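Local coordinates for protein ribulose-bisphosphate carboxylase (Alicyclobacillus acidocaldarius subsp. acidocaldarius, PDB 4NAS) that belongs to the ribulose bisphosphate carboxylase large-chain family, joining an N-terminal domain to a TIM-barrel catalytic domain that binds a calcium ion in this model, at residues D298-S304 and V332-A338. Coordinates in Å, arbitrary orientation, origin at the centre of the assembly. Residue numbers count along the deposited sequence, not the author numbering.
Sequences DIGIFPS and VLPAPSA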
loop_
_atom_site.group_PDB
_atom_site.type_symbol
_atom_site.label_atom_id
_atom_site.label_comp_id
_atom_site.label_asym_id
_atom_site.label_seq_id
_atom_site.Cartn_x
_atom_site.Cartn_y
_atom_site.Cartn_z
ATOM N N ASP B 298 18.865 2.172 0.087
ATOM C CA ASP B 298 20.280 1.854 -0.062
ATOM C C ASP B 298 20.580 0.486 0.545
ATOM O O ASP B 298 21.566 -0.164 0.193
ATOM C CB ASP B 298 21.141 2.927 0.586
ATOM C CG ASP B 298 20.935 4.279 -0.042
ATOM O OD1 ASP B 298 21.463 4.483 -1.145
ATOM O OD2 ASP B 298 20.231 5.123 0.561
ATOM N N ILE B 299 19.738 0.087 1.486
ATOM C CA ILE B 299 19.825 -1.216 2.119
ATOM C C ILE B 299 18.428 -1.775 2.149
ATOM O O ILE B 299 17.473 -1.082 2.549
ATOM C CB ILE B 299 20.352 -1.123 3.572
ATOM C CG1 ILE B 299 21.726 -0.438 3.603
ATOM C CG2 ILE B 299 20.472 -2.526 4.181
ATOM C CD1 ILE B 299 22.158 -0.028 4.988
ATOM N N GLY B 300 18.287 -3.032 1.746
ATOM C CA GLY B 300 16.965 -3.626 1.695
ATOM C C GLY B 300 16.874 -4.858 2.588
ATOM O O GLY B 300 17.634 -5.807 2.416
ATOM N N ILE B 301 15.940 -4.824 3.535
ATOM C CA ILE B 301 15.702 -5.913 4.478
ATOM C C ILE B 301 14.569 -6.776 3.913
ATOM O O ILE B 301 13.559 -6.245 3.479
ATOM C CB ILE B 301 15.239 -5.334 5.842
ATOM C CG1 ILE B 301 16.319 -4.432 6.455
ATOM C CG2 ILE B 301 14.756 -6.458 6.785
ATOM C CD1 ILE B 301 15.846 -3.659 7.698
ATOM N N PHE B 302 14.752 -8.092 3.893
ATOM C CA PHE B 302 13.747 -9.016 3.355
ATOM C C PHE B 302 13.915 -10.354 4.084
ATOM O O PHE B 302 14.983 -10.605 4.668
ATOM C CB PHE B 302 13.899 -9.173 1.811
ATOM C CG PHE B 302 15.281 -9.595 1.371
ATOM C CD1 PHE B 302 16.266 -8.648 1.135
ATOM C CD2 PHE B 302 15.605 -10.948 1.227
ATOM C CE1 PHE B 302 17.547 -9.039 0.752
ATOM C CE2 PHE B 302 16.895 -11.351 0.843
ATOM C CZ PHE B 302 17.870 -10.394 0.613
ATOM N N PRO B 303 12.859 -11.198 4.128
ATOM C CA PRO B 303 12.969 -12.475 4.854
ATOM C C PRO B 303 14.017 -13.392 4.236
ATOM O O PRO B 303 13.993 -13.538 3.006
ATOM C CB PRO B 303 11.566 -13.091 4.683
ATOM C CG PRO B 303 10.681 -11.943 4.508
ATOM C CD PRO B 303 11.458 -10.888 3.781
ATOM N N SER B 304 14.918 -13.966 5.046
ATOM C CA SER B 304 15.969 -14.865 4.540
ATOM C C SER B 304 15.409 -16.244 4.221
ATOM O O SER B 304 14.292 -16.572 4.622
ATOM C CB SER B 304 17.094 -15.064 5.559
ATOM O OG SER B 304 16.678 -15.957 6.603
ATOM N N VAL B 332 21.862 -2.187 -4.501
ATOM C CA VAL B 332 21.365 -2.076 -3.139
ATOM C C VAL B 332 21.987 -3.193 -2.309
ATOM O O VAL B 332 22.195 -4.285 -2.819
ATOM C CB VAL B 332 19.837 -2.230 -3.107
ATOM C CG1 VAL B 332 19.295 -2.132 -1.669
ATOM C CG2 VAL B 332 19.194 -1.194 -4.021
ATOM N N LEU B 333 22.280 -2.912 -1.040
ATOM C CA LEU B 333 22.791 -3.929 -0.122
ATOM C C LEU B 333 21.645 -4.769 0.414
ATOM O O LEU B 333 20.694 -4.233 0.962
ATOM C CB LEU B 333 23.516 -3.265 1.066
ATOM C CG LEU B 333 24.973 -2.832 0.928
ATOM C CD1 LEU B 333 25.325 -1.839 2.046
ATOM C CD2 LEU B 333 25.890 -4.054 0.998
ATOM N N PRO B 334 21.717 -6.089 0.242
ATOM C CA PRO B 334 20.706 -6.963 0.845
ATOM C C PRO B 334 20.962 -7.222 2.328
ATOM O O PRO B 334 22.116 -7.470 2.765
ATOM C CB PRO B 334 20.837 -8.263 0.044
ATOM C CG PRO B 334 22.237 -8.241 -0.479
ATOM C CD PRO B 334 22.620 -6.808 -0.672
ATOM N N ALA B 335 19.892 -7.151 3.106
ATOM C CA ALA B 335 19.972 -7.411 4.541
ATOM C C ALA B 335 18.944 -8.488 4.926
ATOM O O ALA B 335 17.879 -8.179 5.478
ATOM C CB ALA B 335 19.724 -6.132 5.306
ATOM N N PRO B 336 19.240 -9.751 4.588
ATOM C CA PRO B 336 18.255 -10.810 4.812
ATOM C C PRO B 336 18.083 -11.070 6.306
ATOM O O PRO B 336 19.058 -11.048 7.072
ATOM C CB PRO B 336 18.848 -12.008 4.059
ATOM C CG PRO B 336 20.321 -11.719 3.976
ATOM C CD PRO B 336 20.459 -10.243 3.919
ATOM N N SER B 337 16.838 -11.285 6.713
ATOM C CA SER B 337 16.489 -11.316 8.120
ATOM C C SER B 337 16.009 -12.710 8.529
ATOM O O SER B 337 15.545 -13.487 7.678
ATOM C CB SER B 337 15.406 -10.265 8.417
ATOM O OG SER B 337 14.169 -10.576 7.767
ATOM N N ALA B 338 16.132 -12.997 9.828
ATOM C CA ALA B 338 15.738 -14.274 10.459
ATOM C C ALA B 338 16.714 -15.442 10.269
ATOM O O ALA B 338 17.178 -15.721 9.169
ATOM C CB ALA B 338 14.303 -14.682 10.097
#
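Two neighbouring parallel strands of the TIM barrel, 299-303 and 333-337, pair through L333 N to D298 O (3.1 Å), G300 N to L333 O (2.8 Å), A335 N to G300 O (2.7 Å) and S337 N to F302 O (2.8 Å). P334 and P336 cost this pairing no donor, because L333, A335 and S337 supply the amides. On one face, I299 and I301, both with chi1 m and chi2 t, flank the small A335: its CB lies 3.9 Å from I299 CG2 and 4.0 Å from I301 CG1. On the other face, chi1 p lays the F302 ring against the prolines, P336 CA over one ring face and P334 CB at the edge, 3.5 Å from F302 CE1. G300 has no side chain here, and V332 (chi1 t) brings CG1 within 3.7 Å of G300 N. At the C-terminal ends S304 N donates to S337 O (2.7 Å), and S304 OG, also p, donates to A338 O (2.6 Å) while accepting from Y306 N. The side chain of I301 is about 8 Å from a bound calcium ion. Helix 313-324, the crossover of this beta-alpha-beta unit, packs on F302 and P334; the isoleucine face meets strands 264-267 and 357-359 inside the barrel.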